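PDB 2HC9: leucine aminopeptidase 1 from Caenorhabditis elegans, which is a zinc-dependent aminopeptidase that releases N-terminal amino acids, preferably leucine, from peptides and probably serves in digestion. Local coordinates for residues 64-78 with 92-106. The protein carries 1 engineered substitution. Numbering follows the deposited sequence.
Sequences RHPLHYELAHLITVP and SIYKELKPINYPEDT. With SO4 (sulfate ion), chain E.
Arg-64 makes the one direct hydrogen bond between residues 64-78 and 92-106. Its NH1 donates to Glu-96 O over 2.8 Å, in the carbonyl plane and on a lone pair. The bond is bent, with an N-H...O angle of 142°. The arginine chain runs out extended and then turns at chi3 (76°), which brings NH1 to the Glu-96 carbonyl. The Glu-96 carboxylate is held more loosely. Its OE1 lies 3.7 Å from Arg-64 NH1, well out of the guanidinium plane, so this long salt bridge rests on charge alone.

Apolar contacts fill the space between strand and helix. Ile-75 CD1 reaches Leu-97 CB at 3.7 Å, and its CG2 packs on Glu-96 CB. Farther along, Val-77 CG2 meets Ile-93 CG1 at 3.6 Å. Ile-100 touches both Arg-64 and His-73. In one of the two modelled conformers of His-73, Ile-100 CD1 sits over one face of the ring, a CH-pi contact 3.7 Å from the centroid. The same carbon also touches Arg-64 CD.

This is the N-terminal domain of an M17 aminopeptidase, with a macro-like alpha/beta fold. Strand 72-77 pairs with strand 63-66, outermost in this chain, on one side and strand 18-25 on the other. Helix 90-97 and the chain after it cover one face of this sheet, and helix 120-128 packs against Ile-93 and Leu-97.

At the far end, Pro-103 CG rests against the Glu-70 carboxylate, 3.5 Å from Glu-70 CD. Leu-71 CD2 touches the same proline carbon. Glu-70 OE2 forms a salt bridge with Arg-58 of the second subunit, which also packs on Pro-103.

Two waters lie within bonding distance of Glu-70 O and Asn-101 O and may bridge them. Water 2 is 2.8 Å from Glu-70 O; water 1 meets Asn-101 O weakly.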
ATOM      1  N   ARG A  64      41.659   2.289   5.543  1.00 23.97           N
ATOM      2  CA  ARG A  64      42.078   1.952   6.895  1.00 27.41           C
ATOM      3  C   ARG A  64      42.904   0.676   6.888  1.00 28.38           C
ATOM      4  O   ARG A  64      42.498  -0.339   6.311  1.00 26.11           O
ATOM      5  CB  ARG A  64      40.883   1.774   7.844  1.00 29.22           C
ATOM      6  CG  ARG A  64      41.301   1.215   9.215  1.00 32.52           C
ATOM      7  CD  ARG A  64      40.136   0.839  10.080  1.00 37.07           C
ATOM      8  NE  ARG A  64      39.510  -0.418   9.688  1.00 37.78           N
ATOM      9  CZ  ARG A  64      38.245  -0.537   9.263  1.00 46.45           C
ATOM     10  NH1 ARG A  64      37.439   0.528   9.147  1.00 31.67           N
ATOM     11  NH2 ARG A  64      37.784  -1.739   8.941  1.00 50.41           N
ATOM     12  N   HIS A  65      44.069   0.736   7.532  1.00 21.23           N
ATOM     13  CA  HIS A  65      45.005  -0.369   7.534  1.00 16.58           C
ATOM     14  C   HIS A  65      45.443  -0.740   8.952  1.00 18.85           C
ATOM     15  O   HIS A  65      45.937   0.102   9.706  1.00 21.67           O
ATOM     16  CB  HIS A  65      46.199  -0.029   6.644  1.00 24.73           C
ATOM     17  CG  HIS A  65      45.836   0.011   5.192  1.00 29.35           C
ATOM     18  ND1 HIS A  65      45.290   1.130   4.602  1.00 24.98           N
ATOM     19  CD2 HIS A  65      45.857  -0.951   4.235  1.00 30.45           C
ATOM     20  CE1 HIS A  65      45.022   0.870   3.333  1.00 33.53           C
ATOM     21  NE2 HIS A  65      45.365  -0.384   3.081  1.00 35.35           N
ATOM     22  N   PRO A  66      45.256  -2.002   9.322  1.00 21.34           N
ATOM     23  CA  PRO A  66      45.630  -2.446  10.668  1.00 20.47           C
ATOM     24  C   PRO A  66      47.161  -2.527  10.825  1.00 21.34           C
ATOM     25  O   PRO A  66      47.871  -2.944   9.893  1.00 21.03           O
ATOM     26  CB  PRO A  66      44.991  -3.832  10.761  1.00 20.64           C
ATOM     27  CG  PRO A  66      44.983  -4.312   9.316  1.00 18.73           C
ATOM     28  CD  PRO A  66      44.656  -3.079   8.513  1.00 23.40           C
ATOM     29  N   LEU A  67      47.648  -2.089  11.981  1.00 19.45           N
ATOM     30  CA  LEU A  67      49.083  -2.084  12.272  1.00 21.42           C
ATOM     31  C   LEU A  67      49.432  -3.115  13.330  1.00 23.66           C
ATOM     32  O   LEU A  67      50.578  -3.188  13.799  1.00 24.93           O
ATOM     33  CB  LEU A  67      49.529  -0.689  12.731  1.00 23.31           C
ATOM     34  CG  LEU A  67      49.223   0.448  11.749  1.00 20.28           C
ATOM     35  CD1 LEU A  67      49.696   1.792  12.340  1.00 20.67           C
ATOM     36  CD2 LEU A  67      49.862   0.191  10.380  1.00 21.68           C
ATOM     37  N   HIS A  68      48.441  -3.926  13.685  1.00 20.71           N
ATOM     38  CA  HIS A  68      48.541  -4.887  14.794  1.00 19.70           C
ATOM     39  C   HIS A  68      47.300  -5.753  14.683  1.00 19.31           C
ATOM     40  O   HIS A  68      46.359  -5.375  13.996  1.00 18.82           O
ATOM     41  CB  HIS A  68      48.556  -4.153  16.148  1.00 16.36           C
ATOM     42  CG  HIS A  68      48.787  -5.052  17.324  1.00 21.71           C
ATOM     43  ND1 HIS A  68      47.760  -5.510  18.122  1.00 21.56           N
ATOM     44  CD2 HIS A  68      49.924  -5.581  17.833  1.00 22.10           C
ATOM     45  CE1 HIS A  68      48.257  -6.278  19.078  1.00 24.29           C
ATOM     46  NE2 HIS A  68      49.569  -6.334  18.927  1.00 21.50           N
ATOM     47  N   TYR A  69      47.303  -6.925  15.316  1.00 19.85           N
ATOM     48  CA  TYR A  69      46.118  -7.781  15.245  1.00 19.51           C
ATOM     49  C   TYR A  69      44.861  -7.215  15.929  1.00 19.81           C
ATOM     50  O   TYR A  69      43.759  -7.623  15.587  1.00 18.20           O
ATOM     51  CB  TYR A  69      46.406  -9.241  15.623  1.00 22.12           C
ATOM     52  CG  TYR A  69      46.691  -9.490  17.094  1.00 24.11           C
ATOM     53  CD1 TYR A  69      45.656  -9.672  18.006  1.00 22.44           C
ATOM     54  CD2 TYR A  69      47.998  -9.559  17.563  1.00 23.83           C
ATOM     55  CE1 TYR A  69      45.914  -9.906  19.365  1.00 22.12           C
ATOM     56  CE2 TYR A  69      48.266  -9.771  18.919  1.00 23.91           C
ATOM     57  CZ  TYR A  69      47.221  -9.945  19.803  1.00 27.62           C
ATOM     58  OH  TYR A  69      47.497 -10.164  21.124  1.00 31.29           O
ATOM     59  N   GLU A  70      45.022  -6.259  16.854  1.00 19.00           N
ATOM     60  CA  GLU A  70      43.852  -5.670  17.539  1.00 20.01           C
ATOM     61  C   GLU A  70      44.001  -4.239  18.052  1.00 22.92           C
ATOM     62  O   GLU A  70      42.993  -3.580  18.299  1.00 21.87           O
ATOM     63  CB  GLU A  70      43.357  -6.565  18.675  1.00 21.63           C
ATOM     64  CG  GLU A  70      44.361  -6.704  19.799  1.00 19.83           C
ATOM     65  CD  GLU A  70      43.833  -7.512  20.966  1.00 24.24           C
ATOM     66  OE1 GLU A  70      42.718  -8.069  20.862  1.00 22.89           O
ATOM     67  OE2 GLU A  70      44.534  -7.558  22.005  1.00 26.86           O
ATOM     68  N   LEU A  71      45.233  -3.769  18.216  1.00 20.52           N
ATOM     69  CA  LEU A  71      45.494  -2.540  18.975  1.00 25.06           C
ATOM     70  C   LEU A  71      45.732  -1.293  18.135  1.00 23.85           C
ATOM     71  O   LEU A  71      45.839  -0.198  18.674  1.00 23.03           O
ATOM     72  CB  LEU A  71      46.699  -2.713  19.907  1.00 26.22           C
ATOM     73  CG  LEU A  71      46.507  -3.602  21.135  1.00 26.80           C
ATOM     74  CD1 LEU A  71      47.849  -3.850  21.836  1.00 27.35           C
ATOM     75  CD2 LEU A  71      45.445  -3.057  22.087  1.00 25.39           C
ATOM     76  N   ALA A  72      45.883  -1.425  16.824  1.00 20.86           N
ATOM     77  CA  ALA A  72      46.392  -0.255  16.086  1.00 19.22           C
ATOM     78  C   ALA A  72      45.948  -0.162  14.646  1.00 18.33           C
ATOM     79  O   ALA A  72      45.835  -1.185  13.962  1.00 19.02           O
ATOM     80  CB  ALA A  72      47.929  -0.187  16.155  1.00 19.96           C
ATOM     81  N   HIS A  73      45.750   1.068  14.176  1.00 20.77           N
ATOM     82  CA  HIS A  73      45.248   1.323  12.819  0.50 19.24           C
ATOM     83  C   HIS A  73      45.893   2.573  12.230  1.00 20.94           C
ATOM     84  O   HIS A  73      46.161   3.527  12.963  1.00 20.01           O
ATOM     85  CB  HIS A  73      43.732   1.554  12.871  0.50 17.87           C
ATOM     86  CG  HIS A  73      42.954   0.357  13.305  0.50 18.36           C
ATOM     87  ND1 HIS A  73      42.687   0.079  14.629  0.50 15.88           N
ATOM     88  CD2 HIS A  73      42.384  -0.639  12.588  0.50 15.91           C
ATOM     89  CE1 HIS A  73      41.982  -1.033  14.706  0.50 16.51           C
ATOM     90  NE2 HIS A  73      41.788  -1.491  13.482  0.50 22.29           N
ATOM     91  N   LEU A  74      46.089   2.579  10.914  1.00 18.64           N
ATOM     92  CA  LEU A  74      46.360   3.813  10.167  1.00 18.22           C
ATOM     93  C   LEU A  74      45.129   4.121   9.298  1.00 20.49           C
ATOM     94  O   LEU A  74      44.656   3.266   8.556  1.00 22.04           O
ATOM     95  CB  LEU A  74      47.577   3.616   9.253  1.00 19.20           C
ATOM     96  CG  LEU A  74      47.926   4.724   8.240  1.00 19.71           C
ATOM     97  CD1 LEU A  74      48.427   5.973   8.943  1.00 16.72           C
ATOM     98  CD2 LEU A  74      48.985   4.258   7.267  1.00 24.84           C
ATOM     99  N   ILE A  75      44.643   5.350   9.393  1.00 19.50           N
ATOM    100  CA  ILE A  75      43.552   5.832   8.551  1.00 20.53           C
ATOM    101  C   ILE A  75      44.113   6.853   7.553  1.00 19.41           C
ATOM    102  O   ILE A  75      44.626   7.906   7.940  1.00 19.50           O
ATOM    103  CB  ILE A  75      42.405   6.451   9.400  1.00 21.44           C
ATOM    104  CG1 ILE A  75      41.710   5.349  10.216  1.00 21.50           C
ATOM    105  CG2 ILE A  75      41.386   7.201   8.493  1.00 20.25           C
ATOM    106  CD1 ILE A  75      40.620   5.909  11.187  1.00 21.93           C
ATOM    107  N   THR A  76      44.031   6.506   6.271  1.00 18.20           N
ATOM    108  CA  THR A  76      44.422   7.410   5.211  0.70 20.72           C
ATOM    109  C   THR A  76      43.198   8.154   4.668  1.00 22.65           C
ATOM    110  O   THR A  76      42.215   7.536   4.239  1.00 24.32           O
ATOM    111  CB  THR A  76      45.169   6.653   4.084  0.70 20.76           C
ATOM    112  OG1 THR A  76      46.308   5.976   4.643  0.70 21.66           O
ATOM    113  CG2 THR A  76      45.635   7.617   2.995  0.70 20.22           C
ATOM    114  N   VAL A  77      43.280   9.475   4.688  1.00 17.99           N
ATOM    115  CA  VAL A  77      42.212  10.359   4.230  1.00 19.62           C
ATOM    116  C   VAL A  77      42.557  10.776   2.795  1.00 20.97           C
ATOM    117  O   VAL A  77      43.706  11.104   2.512  1.00 22.12           O
ATOM    118  CB  VAL A  77      42.168  11.637   5.141  1.00 19.25           C
ATOM    119  CG1 VAL A  77      41.042  12.618   4.714  1.00 18.40           C
ATOM    120  CG2 VAL A  77      41.972  11.221   6.599  1.00 17.94           C
ATOM    121  N   PRO A  78      41.565  10.783   1.883  1.00 25.60           N
ATOM    122  CA  PRO A  78      41.892  11.232   0.523  1.00 22.13           C
ATOM    123  C   PRO A  78      42.276  12.706   0.448  1.00 19.04           C
ATOM    124  O   PRO A  78      41.801  13.533   1.244  1.00 21.11           O
ATOM    125  CB  PRO A  78      40.625  10.940  -0.287  1.00 21.49           C
ATOM    126  CG  PRO A  78      39.550  10.654   0.683  1.00 23.00           C
ATOM    127  CD  PRO A  78      40.150  10.388   2.041  1.00 20.82           C
ATOM    128  N   SER A  92      35.424  11.004   5.634  1.00 17.19           N
ATOM    129  CA  SER A  92      36.222   9.799   5.402  0.50 18.63           C
ATOM    130  C   SER A  92      36.822   9.259   6.694  1.00 20.47           C
ATOM    131  O   SER A  92      36.956   8.046   6.866  1.00 17.32           O
ATOM    132  CB  SER A  92      37.357  10.065   4.402  0.50 15.61           C
ATOM    133  OG  SER A  92      36.859  10.397   3.120  0.50  8.71           O
ATOM    134  N   ILE A  93      37.222  10.166   7.589  1.00 18.27           N
ATOM    135  CA  ILE A  93      37.716   9.724   8.925  1.00 15.32           C
ATOM    136  C   ILE A  93      36.607   8.990   9.668  1.00 21.03           C
ATOM    137  O   ILE A  93      36.789   7.877  10.123  1.00 17.98           O
ATOM    138  CB  ILE A  93      38.210  10.900   9.787  1.00 16.29           C
ATOM    139  CG1 ILE A  93      39.427  11.559   9.104  1.00 16.68           C
ATOM    140  CG2 ILE A  93      38.547  10.411  11.233  1.00 18.56           C
ATOM    141  CD1 ILE A  93      39.842  12.867   9.761  1.00 18.12           C
ATOM    142  N   TYR A  94      35.437   9.607   9.745  1.00 18.68           N
ATOM    143  CA  TYR A  94      34.320   8.953  10.414  1.00 21.71           C
ATOM    144  C   TYR A  94      34.012   7.591   9.802  1.00 17.39           C
ATOM    145  O   TYR A  94      33.832   6.618  10.524  1.00 18.62           O
ATOM    146  CB  TYR A  94      33.081   9.829  10.365  1.00 19.49           C
ATOM    147  CG  TYR A  94      31.919   9.287  11.186  1.00 19.18           C
ATOM    148  CD1 TYR A  94      31.795   9.606  12.538  1.00 18.10           C
ATOM    149  CD2 TYR A  94      30.951   8.461  10.611  1.00 19.58           C
ATOM    150  CE1 TYR A  94      30.708   9.154  13.293  1.00 22.17           C
ATOM    151  CE2 TYR A  94      29.865   7.964  11.367  1.00 22.44           C
ATOM    152  CZ  TYR A  94      29.745   8.326  12.698  1.00 23.72           C
ATOM    153  OH  TYR A  94      28.668   7.872  13.445  1.00 23.23           O
ATOM    154  N   LYS A  95      33.959   7.522   8.472  1.00 18.35           N
ATOM    155  CA  LYS A  95      33.654   6.252   7.795  1.00 19.13           C
ATOM    156  C   LYS A  95      34.602   5.107   8.185  1.00 19.60           C
ATOM    157  O   LYS A  95      34.180   3.960   8.376  1.00 17.51           O
ATOM    158  CB  LYS A  95      33.698   6.459   6.271  1.00 23.69           C
ATOM    159  CG  LYS A  95      33.369   5.201   5.476  1.00 28.13           C
ATOM    160  CD  LYS A  95      33.414   5.414   3.988  1.00 34.35           C
ATOM    161  CE  LYS A  95      34.840   5.635   3.503  1.00 45.13           C
ATOM    162  NZ  LYS A  95      35.012   7.053   3.074  1.00 48.75           N
ATOM    163  N   GLU A  96      35.893   5.420   8.279  1.00 18.32           N
ATOM    164  CA  GLU A  96      36.912   4.412   8.561  1.00 19.28           C
ATOM    165  C   GLU A  96      37.031   4.110  10.052  1.00 18.21           C
ATOM    166  O   GLU A  96      37.363   2.992  10.442  1.00 18.92           O
ATOM    167  CB  GLU A  96      38.287   4.870   8.028  1.00 20.36           C
ATOM    168  CG  GLU A  96      38.349   5.061   6.497  1.00 23.96           C
ATOM    169  CD  GLU A  96      37.978   3.821   5.672  1.00 27.65           C
ATOM    170  OE1 GLU A  96      37.913   2.702   6.203  1.00 25.02           O
ATOM    171  OE2 GLU A  96      37.781   3.979   4.446  1.00 38.59           O
ATOM    172  N   LEU A  97      36.761   5.117  10.876  1.00 18.11           N
ATOM    173  CA  LEU A  97      36.987   5.001  12.319  1.00 19.65           C
ATOM    174  C   LEU A  97      35.773   4.414  13.060  1.00 19.80           C
ATOM    175  O   LEU A  97      35.923   3.619  13.984  1.00 19.17           O
ATOM    176  CB  LEU A  97      37.375   6.359  12.907  1.00 20.11           C
ATOM    177  CG  LEU A  97      37.611   6.476  14.432  1.00 17.26           C
ATOM    178  CD1 LEU A  97      38.708   5.513  14.928  1.00 16.82           C
ATOM    179  CD2 LEU A  97      37.911   7.927  14.839  1.00 19.32           C
ATOM    180  N   LYS A  98      34.567   4.824  12.670  1.00 18.36           N
ATOM    181  CA  LYS A  98      33.362   4.399  13.399  1.00 20.23           C
ATOM    182  C   LYS A  98      33.266   2.888  13.601  1.00 19.84           C
ATOM    183  O   LYS A  98      32.859   2.454  14.679  1.00 25.10           O
ATOM    184  CB  LYS A  98      32.083   4.979  12.741  1.00 19.61           C
ATOM    185  CG  LYS A  98      30.794   4.775  13.514  1.00 24.56           C
ATOM    186  CD  LYS A  98      30.830   5.507  14.857  1.00 23.75           C
ATOM    187  CE  LYS A  98      29.617   5.138  15.702  1.00 24.34           C
ATOM    188  NZ  LYS A  98      29.864   3.850  16.356  1.00 22.15           N
ATOM    189  N   PRO A  99      33.655   2.068  12.592  1.00 21.47           N
ATOM    190  CA  PRO A  99      33.641   0.615  12.813  1.00 22.51           C
ATOM    191  C   PRO A  99      34.636   0.056  13.811  1.00 24.81           C
ATOM    192  O   PRO A  99      34.461  -1.082  14.262  1.00 26.61           O
ATOM    193  CB  PRO A  99      34.003   0.046  11.423  1.00 22.47           C
ATOM    194  CG  PRO A  99      33.641   1.131  10.470  1.00 23.09           C
ATOM    195  CD  PRO A  99      34.031   2.369  11.192  1.00 22.27           C
ATOM    196  N   ILE A 100      35.704   0.795  14.104  1.00 23.22           N
ATOM    197  CA  ILE A 100      36.754   0.238  14.938  1.00 21.99           C
ATOM    198  C   ILE A 100      36.262  -0.030  16.357  1.00 20.50           C
ATOM    199  O   ILE A 100      35.655   0.828  16.989  1.00 21.65           O
ATOM    200  CB  ILE A 100      38.012   1.109  14.949  1.00 23.59           C
ATOM    201  CG1 ILE A 100      38.629   1.143  13.545  1.00 21.20           C
ATOM    202  CG2 ILE A 100      39.031   0.591  15.996  1.00 24.55           C
ATOM    203  CD1 ILE A 100      39.780   2.150  13.441  1.00 25.68           C
ATOM    204  N   ASN A 101      36.549  -1.237  16.839  1.00 22.36           N
ATOM    205  CA  ASN A 101      36.363  -1.577  18.247  1.00 22.12           C
ATOM    206  C   ASN A 101      37.685  -1.779  18.961  1.00 27.55           C
ATOM    207  O   ASN A 101      38.659  -2.236  18.351  1.00 31.53           O
ATOM    208  CB  ASN A 101      35.487  -2.814  18.358  1.00 28.06           C
ATOM    209  CG  ASN A 101      34.091  -2.576  17.813  1.00 22.88           C
ATOM    210  OD1 ASN A 101      33.517  -1.499  17.980  1.00 27.97           O
ATOM    211  ND2 ASN A 101      33.553  -3.576  17.124  1.00 30.88           N
ATOM    212  N   TYR A 102      37.734  -1.417  20.242  1.00 22.18           N
ATOM    213  CA  TYR A 102      38.972  -1.554  21.035  1.00 20.78           C
ATOM    214  C   TYR A 102      38.829  -2.784  21.941  1.00 23.19           C
ATOM    215  O   TYR A 102      37.734  -3.050  22.466  1.00 23.03           O
ATOM    216  CB  TYR A 102      39.230  -0.280  21.872  1.00 18.69           C
ATOM    217  CG  TYR A 102      39.130   0.969  21.041  1.00 17.60           C
ATOM    218  CD1 TYR A 102      40.175   1.338  20.193  1.00 19.58           C
ATOM    219  CD2 TYR A 102      37.972   1.776  21.068  1.00 16.45           C
ATOM    220  CE1 TYR A 102      40.086   2.456  19.395  1.00 20.06           C
ATOM    221  CE2 TYR A 102      37.874   2.934  20.247  1.00 17.80           C
ATOM    222  CZ  TYR A 102      38.947   3.255  19.420  1.00 20.22           C
ATOM    223  OH  TYR A 102      38.909   4.366  18.603  1.00 19.77           O
ATOM    224  N   PRO A 103      39.920  -3.553  22.122  1.00 22.15           N
ATOM    225  CA  PRO A 103      39.826  -4.671  23.059  1.00 24.66           C
ATOM    226  C   PRO A 103      39.264  -4.254  24.410  1.00 25.97           C
ATOM    227  O   PRO A 103      39.486  -3.139  24.876  1.00 24.83           O
ATOM    228  CB  PRO A 103      41.275  -5.170  23.177  1.00 23.60           C
ATOM    229  CG  PRO A 103      41.892  -4.782  21.868  1.00 26.83           C
ATOM    230  CD  PRO A 103      41.257  -3.459  21.497  1.00 21.84           C
ATOM    231  N   GLU A 104      38.506  -5.160  25.007  1.00 24.51           N
ATOM    232  CA  GLU A 104      37.831  -4.974  26.289  1.00 28.99           C
ATOM    233  C   GLU A 104      38.717  -4.287  27.357  1.00 25.80           C
ATOM    234  O   GLU A 104      38.255  -3.438  28.119  1.00 26.34           O
ATOM    235  CB  GLU A 104      37.374  -6.382  26.720  1.00 34.23           C
ATOM    236  CG  GLU A 104      36.903  -6.591  28.109  1.00 43.92           C
ATOM    237  CD  GLU A 104      38.030  -6.683  29.101  1.00 31.38           C
ATOM    238  OE1 GLU A 104      38.896  -7.597  29.009  1.00 35.47           O
ATOM    239  OE2 GLU A 104      38.033  -5.816  29.981  1.00 37.88           O
ATOM    240  N   ASP A 105      39.990  -4.655  27.417  1.00 21.87           N
ATOM    241  CA  ASP A 105      40.866  -4.147  28.473  1.00 23.86           C
ATOM    242  C   ASP A 105      41.742  -2.953  28.061  1.00 27.66           C
ATOM    243  O   ASP A 105      42.659  -2.562  28.793  1.00 22.05           O
ATOM    244  CB  ASP A 105      41.748  -5.281  29.019  1.00 30.39           C
ATOM    245  CG  ASP A 105      42.557  -5.984  27.930  1.00 30.40           C
ATOM    246  OD1 ASP A 105      42.268  -5.797  26.726  1.00 29.39           O
ATOM    247  OD2 ASP A 105      43.505  -6.730  28.277  1.00 26.76           O
ATOM    248  N   THR A 106      41.475  -2.375  26.891  1.00 23.69           N
ATOM    249  CA  THR A 106      42.073  -1.087  26.526  1.00 23.40           C
ATOM    250  C   THR A 106      41.779   0.002  27.567  1.00 23.18           C
ATOM    251  O   THR A 106      40.628   0.201  27.956  1.00 25.73           O
ATOM    252  CB  THR A 106      41.539  -0.608  25.160  1.00 23.32           C
ATOM    253  OG1 THR A 106      41.755  -1.634  24.183  1.00 22.44           O
ATOM    254  CG2 THR A 106      42.256   0.664  24.729  1.00 19.07           C
TER
HETATM  255  S   SO4 E 901      28.433   1.827  18.853  1.00 38.58           S
HETATM  256  O1  SO4 E 901      29.830   2.270  18.807  1.00 41.26           O
HETATM  257  O2  SO4 E 901      27.969   1.771  20.241  1.00 38.74           O
HETATM  258  O3  SO4 E 901      27.627   2.771  18.054  1.00 29.74           O
HETATM  259  O4  SO4 E 901      28.272   0.481  18.304  1.00 39.62           O
HETATM  260  O   HOH W   1      41.783  -1.149  18.180  1.00 45.69           O
HETATM  261  O   HOH W   2      40.669  -3.812  16.669  1.00 62.67           O